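Local coordinates for 2-c-methyl-d-erythritol 2,4-cyclodiphosphate synthase (Plasmodium falciparum, PDB 4C81), which probably converts a cytidine-diphosphate-linked methylerythritol phosphate into 2-C-methyl-D-erythritol 2,4-cyclodiphosphate, releasing CMP, as a step of isoprenoid precursor synthesis, at residues G13-H17 with G62-S68; D120-Q126 with S153-H159. The protein carries 1 engineered substitution. All coordinates share one frame; numbering follows the deposited sequence.

Interaction 1 (G13-H17 with G62-S68). With ZN (zinc ion), chain B.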
loop_
_atom_site.group_PDB
_atom_site.type_symbol
_atom_site.label_atom_id
_atom_site.label_comp_id
_atom_site.label_asym_id
_atom_site.label_seq_id
_atom_site.Cartn_x
_atom_site.Cartn_y
_atom_site.Cartn_z
ATOM N N GLY A 13 -2.674 6.376 -3.250
ATOM C CA GLY A 13 -3.708 7.144 -2.587
ATOM C C GLY A 13 -4.413 6.261 -1.581
ATOM O O GLY A 13 -4.547 5.058 -1.790
ATOM N N TYR A 14 -4.800 6.862 -0.464
ATOM C CA TYR A 14 -5.566 6.176 0.561
ATOM C C TYR A 14 -6.779 7.021 0.918
ATOM O O TYR A 14 -6.709 8.250 0.940
ATOM C CB TYR A 14 -4.704 5.952 1.799
ATOM C CG TYR A 14 -5.501 5.541 3.016
ATOM C CD1 TYR A 14 -5.912 4.232 3.185
ATOM C CD2 TYR A 14 -5.839 6.476 3.990
ATOM C CE1 TYR A 14 -6.646 3.849 4.299
ATOM C CE2 TYR A 14 -6.564 6.106 5.112
ATOM C CZ TYR A 14 -6.965 4.792 5.257
ATOM O OH TYR A 14 -7.691 4.429 6.362
ATOM N N ASP A 15 -7.899 6.361 1.185
ATOM C CA ASP A 15 -9.057 7.049 1.730
ATOM C C ASP A 15 -9.890 6.100 2.577
ATOM O O ASP A 15 -9.836 4.873 2.404
ATOM C CB ASP A 15 -9.906 7.655 0.612
ATOM C CG ASP A 15 -10.888 8.702 1.117
ATOM O OD1 ASP A 15 -10.695 9.255 2.228
ATOM O OD2 ASP A 15 -11.866 8.969 0.390
ATOM N N ILE A 16 -10.637 6.688 3.507
ATOM C CA ILE A 16 -11.544 5.964 4.387
ATOM C C ILE A 16 -12.759 6.850 4.650
ATOM O O ILE A 16 -12.618 8.063 4.843
ATOM C CB ILE A 16 -10.853 5.572 5.732
ATOM C CG1 ILE A 16 -11.842 4.879 6.680
ATOM C CG2 ILE A 16 -10.224 6.795 6.404
ATOM C CD1 ILE A 16 -11.196 4.277 7.922
ATOM N N HIS A 17 -13.951 6.251 4.631
ATOM C CA HIS A 17 -15.161 6.950 5.049
ATOM C C HIS A 17 -16.039 6.066 5.916
ATOM O O HIS A 17 -16.060 4.843 5.754
ATOM C CB HIS A 17 -15.939 7.482 3.841
ATOM C CG HIS A 17 -15.309 8.689 3.219
ATOM N ND1 HIS A 17 -15.285 9.918 3.843
ATOM C CD2 HIS A 17 -14.648 8.848 2.049
ATOM C CE1 HIS A 17 -14.651 10.786 3.073
ATOM N NE2 HIS A 17 -14.255 10.162 1.979
ATOM N N GLY A 62 -18.316 10.712 -0.199
ATOM C CA GLY A 62 -17.801 9.492 0.418
ATOM C C GLY A 62 -17.168 8.506 -0.549
ATOM O O GLY A 62 -16.932 7.351 -0.187
ATOM N N ASP A 63 -16.870 8.959 -1.766
ATOM C CA ASP A 63 -16.372 8.076 -2.821
ATOM C C ASP A 63 -14.881 7.783 -2.637
ATOM O O ASP A 63 -14.023 8.441 -3.232
ATOM C CB ASP A 63 -16.650 8.681 -4.205
ATOM C CG ASP A 63 -16.493 7.673 -5.335
ATOM O OD1 ASP A 63 -15.635 6.767 -5.236
ATOM O OD2 ASP A 63 -17.228 7.784 -6.338
ATOM N N ILE A 64 -14.586 6.782 -1.813
ATOM C CA ILE A 64 -13.201 6.417 -1.497
ATOM C C ILE A 64 -12.369 6.085 -2.739
ATOM O O ILE A 64 -11.157 6.310 -2.751
ATOM C CB ILE A 64 -13.109 5.242 -0.470
ATOM C CG1 ILE A 64 -13.915 4.025 -0.941
ATOM C CG2 ILE A 64 -13.561 5.704 0.920
ATOM C CD1 ILE A 64 -13.731 2.787 -0.075
ATOM N N ILE A 65 -13.008 5.549 -3.776
ATOM C CA ILE A 65 -12.292 5.182 -5.000
ATOM C C ILE A 65 -11.828 6.432 -5.752
ATOM O O ILE A 65 -10.635 6.591 -6.042
ATOM C CB ILE A 65 -13.145 4.272 -5.913
ATOM C CG1 ILE A 65 -13.374 2.912 -5.241
ATOM C CG2 ILE A 65 -12.480 4.077 -7.258
ATOM C CD1 ILE A 65 -14.203 1.950 -6.074
ATOM N N TYR A 66 -12.762 7.325 -6.065
ATOM C CA TYR A 66 -12.399 8.564 -6.758
ATOM C C TYR A 66 -11.406 9.408 -5.963
ATOM O O TYR A 66 -10.454 9.945 -6.537
ATOM C CB TYR A 66 -13.643 9.401 -7.095
ATOM C CG TYR A 66 -14.425 8.976 -8.336
ATOM C CD1 TYR A 66 -13.963 7.977 -9.198
ATOM C CD2 TYR A 66 -15.615 9.617 -8.667
ATOM C CE1 TYR A 66 -14.677 7.613 -10.330
ATOM C CE2 TYR A 66 -16.334 9.260 -9.803
ATOM C CZ TYR A 66 -15.861 8.259 -10.625
ATOM O OH TYR A 66 -16.570 7.907 -11.747
ATOM N N HIS A 67 -11.621 9.519 -4.654
ATOM C CA HIS A 67 -10.747 10.328 -3.807
ATOM C C HIS A 67 -9.338 9.734 -3.740
ATOM O O HIS A 67 -8.349 10.459 -3.882
ATOM C CB HIS A 67 -11.322 10.496 -2.398
ATOM C CG HIS A 67 -12.680 11.128 -2.367
ATOM N ND1 HIS A 67 -13.443 11.197 -1.221
ATOM C CD2 HIS A 67 -13.421 11.696 -3.348
ATOM C CE1 HIS A 67 -14.593 11.787 -1.495
ATOM N NE2 HIS A 67 -14.603 12.102 -2.779
ATOM N N SER A 68 -9.239 8.420 -3.539
ATOM C CA SER A 68 -7.925 7.775 -3.469
ATOM C C SER A 68 -7.194 7.830 -4.815
ATOM O O SER A 68 -5.979 7.996 -4.847
ATOM C CB SER A 68 -8.039 6.329 -2.981
ATOM O OG SER A 68 -8.670 5.508 -3.936
HETATM ZN ZN ZN B . -12.786 10.739 0.677
HETATM O O HOH W 1 -11.580 12.058 1.029
#
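D15 OD2 is bonded to a zinc ion at 2.0 Å, and the same ion is held by H17 NE2 and H67 ND1. A water also binds the metal. D15 and H17 come from one strand, H67 from the first turn of a helix that runs roughly antiparallel to it. The three protein ligands therefore tie strand 9-21 to helix 64-77. D15 OD2 lies 3.2 Å from H67 ND1; both atoms belong to the metal shell. The H17 and H67 rings meet rim to rim, with planes 77° apart, and each points a ring nitrogen at the zinc.

The D15 carboxylate extends with CG anti to the backbone N (chi1 -164°), which carries OD2 to the metal. OD1, its other oxygen, forms a salt bridge with K157 of a second subunit. H67 NE2 is hydrogen-bonded to S98 OG, so both nitrogens of that ring have partners and its rotation is fixed. This zinc site belongs to the IspF (YgbB) fold, and D15 and H17 also line the CDP pocket. The H17 ring is packed on two sides. G62 CA sits over one face, 3.8 Å from the ring centroid, in a CH-pi contact. I64 CG2 meets the ring edge, 3.5 Å from CD2 of H17.

D63 caps the helix: its OD1 accepts from Y66 N at 3.0 Å, in a nearly straight bond (177°). The N-H comes from above the carboxylate plane. G47 N and G48 N also bind this carboxylate. At the far end of the contact the backbones come close. G13 CA lies 3.3 Å from S68 O in a CA-H...O contact, and G13 has no side chain to hold the helix off.

Interaction 2 (D120-Q126 with S153-H159). With ZN (zinc ion), chain C; CDP (cytidine-5'-diphosphate), chain D.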
loop_
_atom_site.group_PDB
_atom_site.type_symbol
_atom_site.label_atom_id
_atom_site.label_comp_id
_atom_site.label_asym_id
_atom_site.label_seq_id
_atom_site.Cartn_x
_atom_site.Cartn_y
_atom_site.Cartn_z
ATOM N N ASP A 120 -4.171 0.348 -10.120
ATOM C CA ASP A 120 -4.672 -0.847 -9.438
ATOM C C ASP A 120 -5.264 -0.393 -8.112
ATOM O O ASP A 120 -4.587 0.242 -7.307
ATOM C CB ASP A 120 -3.555 -1.874 -9.202
ATOM C CG ASP A 120 -4.084 -3.227 -8.715
ATOM O OD1 ASP A 120 -5.310 -3.474 -8.794
ATOM O OD2 ASP A 120 -3.271 -4.057 -8.259
ATOM N N ILE A 121 -6.533 -0.729 -7.904
ATOM C CA ILE A 121 -7.323 -0.194 -6.811
ATOM C C ILE A 121 -7.800 -1.346 -5.933
ATOM O O ILE A 121 -8.364 -2.322 -6.433
ATOM C CB ILE A 121 -8.536 0.595 -7.346
ATOM C CG1 ILE A 121 -8.073 1.746 -8.253
ATOM C CG2 ILE A 121 -9.357 1.136 -6.197
ATOM C CD1 ILE A 121 -9.140 2.254 -9.186
ATOM N N ASN A 122 -7.539 -1.228 -4.633
ATOM C CA ASN A 122 -7.936 -2.212 -3.632
ATOM C C ASN A 122 -8.922 -1.600 -2.654
ATOM O O ASN A 122 -8.561 -0.723 -1.871
ATOM C CB ASN A 122 -6.712 -2.685 -2.856
ATOM C CG ASN A 122 -5.828 -3.591 -3.670
ATOM O OD1 ASN A 122 -6.297 -4.569 -4.242
ATOM N ND2 ASN A 122 -4.539 -3.281 -3.718
ATOM N N VAL A 123 -10.167 -2.065 -2.704
ATOM C CA VAL A 123 -11.189 -1.650 -1.751
ATOM C C VAL A 123 -11.274 -2.690 -0.642
ATOM O O VAL A 123 -11.355 -3.881 -0.918
ATOM C CB VAL A 123 -12.564 -1.501 -2.431
ATOM C CG1 VAL A 123 -13.646 -1.134 -1.411
ATOM C CG2 VAL A 123 -12.496 -0.456 -3.542
ATOM N N ILE A 124 -11.230 -2.233 0.605
ATOM C CA ILE A 124 -11.380 -3.111 1.761
ATOM C C ILE A 124 -12.707 -2.755 2.404
ATOM O O ILE A 124 -12.882 -1.651 2.928
ATOM C CB ILE A 124 -10.225 -2.977 2.769
ATOM C CG1 ILE A 124 -8.879 -3.095 2.045
ATOM C CG2 ILE A 124 -10.353 -4.057 3.845
ATOM C CD1 ILE A 124 -7.671 -2.958 2.952
ATOM N N ALA A 125 -13.643 -3.695 2.329
ATOM C CA ALA A 125 -15.026 -3.453 2.708
ATOM C C ALA A 125 -15.785 -4.776 2.798
ATOM O O ALA A 125 -15.588 -5.664 1.971
ATOM C CB ALA A 125 -15.687 -2.528 1.689
ATOM N N GLN A 126 -16.636 -4.911 3.812
ATOM C CA GLN A 126 -17.528 -6.069 3.904
ATOM C C GLN A 126 -18.560 -5.986 2.784
ATOM O O GLN A 126 -18.793 -6.959 2.068
ATOM C CB GLN A 126 -18.229 -6.121 5.265
ATOM C CG GLN A 126 -17.306 -6.336 6.460
ATOM C CD GLN A 126 -16.576 -7.670 6.428
ATOM O OE1 GLN A 126 -15.372 -7.739 6.694
ATOM N NE2 GLN A 126 -17.300 -8.739 6.106
ATOM N N SER A 153 -7.611 -1.590 -12.893
ATOM C CA SER A 153 -8.014 -2.737 -12.090
ATOM C C SER A 153 -8.691 -2.228 -10.827
ATOM O O SER A 153 -8.207 -1.285 -10.198
ATOM C CB SER A 153 -6.803 -3.578 -11.706
ATOM O OG SER A 153 -7.133 -4.523 -10.703
ATOM N N VAL A 154 -9.814 -2.848 -10.473
ATOM C CA VAL A 154 -10.470 -2.601 -9.190
ATOM C C VAL A 154 -10.876 -3.939 -8.571
ATOM O O VAL A 154 -11.489 -4.782 -9.233
ATOM C CB VAL A 154 -11.684 -1.655 -9.323
ATOM C CG1 VAL A 154 -12.763 -2.259 -10.212
ATOM C CG2 VAL A 154 -12.242 -1.316 -7.944
ATOM N N LYS A 155 -10.498 -4.126 -7.306
ATOM C CA LYS A 155 -10.707 -5.379 -6.583
ATOM C C LYS A 155 -11.201 -5.054 -5.180
ATOM O O LYS A 155 -10.814 -4.030 -4.606
ATOM C CB LYS A 155 -9.394 -6.172 -6.482
ATOM C CG LYS A 155 -8.478 -6.071 -7.703
ATOM C CD LYS A 155 -7.312 -7.062 -7.645
ATOM C CE LYS A 155 -6.274 -6.698 -6.594
ATOM N NZ LYS A 155 -5.552 -5.427 -6.881
ATOM N N GLY A 156 -12.037 -5.935 -4.631
ATOM C CA GLY A 156 -12.541 -5.803 -3.271
ATOM C C GLY A 156 -12.160 -6.988 -2.404
ATOM O O GLY A 156 -12.081 -8.117 -2.887
ATOM N N LYS A 157 -11.904 -6.709 -1.127
ATOM C CA LYS A 157 -11.618 -7.724 -0.115
ATOM C C LYS A 157 -12.349 -7.353 1.165
ATOM O O LYS A 157 -12.383 -6.182 1.537
ATOM C CB LYS A 157 -10.115 -7.784 0.172
ATOM C CG LYS A 157 -9.265 -8.282 -0.986
ATOM C CD LYS A 157 -9.367 -9.790 -1.173
ATOM C CE LYS A 157 -8.616 -10.545 -0.084
ATOM N NZ LYS A 157 -8.376 -11.965 -0.451
ATOM N N THR A 158 -12.934 -8.340 1.843
ATOM C CA THR A 158 -13.508 -8.100 3.170
ATOM C C THR A 158 -12.392 -7.968 4.202
ATOM O O THR A 158 -11.217 -8.172 3.888
ATOM C CB THR A 158 -14.460 -9.232 3.630
ATOM O OG1 THR A 158 -13.707 -10.406 3.967
ATOM C CG2 THR A 158 -15.487 -9.558 2.558
ATOM N N HIS A 159 -12.771 -7.630 5.431
ATOM C CA HIS A 159 -11.837 -7.616 6.559
ATOM C C HIS A 159 -12.179 -8.711 7.585
ATOM O O HIS A 159 -11.951 -8.538 8.789
ATOM C CB HIS A 159 -11.841 -6.230 7.208
ATOM C CG HIS A 159 -10.566 -5.890 7.905
ATOM N ND1 HIS A 159 -10.421 -5.976 9.274
ATOM C CD2 HIS A 159 -9.372 -5.471 7.425
ATOM C CE1 HIS A 159 -9.195 -5.616 9.606
ATOM N NE2 HIS A 159 -8.540 -5.302 8.504
HETATM ZN ZN ZN C . -6.579 -4.682 8.441
HETATM O O3B CDP D . -11.876 -15.092 2.231
HETATM P PB CDP D . -11.328 -14.578 0.794
HETATM O O1B CDP D . -9.740 -14.583 0.944
HETATM O O2B CDP D . -11.759 -15.449 -0.330
HETATM O O3A CDP D . -11.724 -13.022 0.620
HETATM P PA CDP D . -13.176 -12.407 0.965
HETATM O O1A CDP D . -14.022 -13.371 1.702
HETATM O O2A CDP D . -12.947 -11.064 1.535
HETATM O "O5'" CDP D . -13.814 -12.197 -0.496
HETATM C "C5'" CDP D . -13.648 -13.159 -1.546
HETATM C "C4'" CDP D . -13.967 -12.522 -2.900
HETATM O "O4'" CDP D . -15.230 -11.825 -2.765
HETATM C "C3'" CDP D . -12.958 -11.431 -3.252
HETATM O "O3'" CDP D . -11.825 -11.991 -3.926
HETATM C "C2'" CDP D . -13.777 -10.560 -4.197
HETATM O "O2'" CDP D . -13.788 -11.127 -5.511
HETATM C "C1'" CDP D . -15.196 -10.634 -3.608
HETATM N N1 CDP D . -15.469 -9.377 -2.846
HETATM C C2 CDP D . -15.716 -8.188 -3.556
HETATM O O2 CDP D . -15.705 -8.179 -4.786
HETATM N N3 CDP D . -15.973 -7.009 -2.854
HETATM C C4 CDP D . -15.985 -6.981 -1.462
HETATM N N4 CDP D . -16.236 -5.831 -0.841
HETATM C C5 CDP D . -15.748 -8.152 -0.749
HETATM C C6 CDP D . -15.489 -9.341 -1.432
HETATM O O HOH W 2 -15.804 -11.446 5.878
#
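Strands 114-124 and 152-157 form the parallel pair of a beta-alpha-beta unit, with helix 130-145 as the connection, and their C-terminal ends carry part of the CDP site. Backbone bonds alternate along the pair; one is V123 N to K155 O at 2.8 Å.

On the face that bears D120, N122 and K155, the lysine chain bends at chi3 (-71°) and chi4 (-66°) and turns its NZ back over the neighbouring strand. NZ makes a salt bridge to D120 OD1 at 2.7 Å, approaching on the syn side, and bonds weakly to OD2. It also donates to N122 OD1 at 2.9 Å and to Q12 O of a third subunit, which N122 ND2 binds too. This buried charge thus has a carboxylate and two carbonyl oxygens as partners.

Beyond the strands, A125 O accepts from CDP N4 at 2.9 Å, consistent with recognition of the cytosine amino group. G156 has no side chain and leaves the base room to lie close. T158 N and T158 OG1 both donate to CDP O2A, the latter at 2.6 Å. Q126 OE1 takes the H159 N-H at 2.9 Å, from above the amide plane, and also accepts from K161 N. H159 ND1 is hydrogen-bonded to L162 O, and NE2 binds a second zinc ion together with E172 of the third subunit. I124 CG2 touches the edge of the H159 ring, 4.0 Å from CD2.

Overall arrangement
The centres of interactions 1 and 2 lie about 12 Å apart, and both reach the same five-stranded sheet. Between them is an apolar layer: I65 CG1 is 3.9 Å from V123 CG2, and I65 CD1 is 4.2 Å from V154 CG2. Within one chain they serve different binding sites. The zinc site of interaction 1 meets K157 of the second subunit, while K157 of interaction 2 pairs with D15 of the third. Each CDP site is therefore built across a subunit interface of the trimer. D15 and H17 line it from one subunit. A125 and T158 hold the nucleotide from another, with a weak bond from K157.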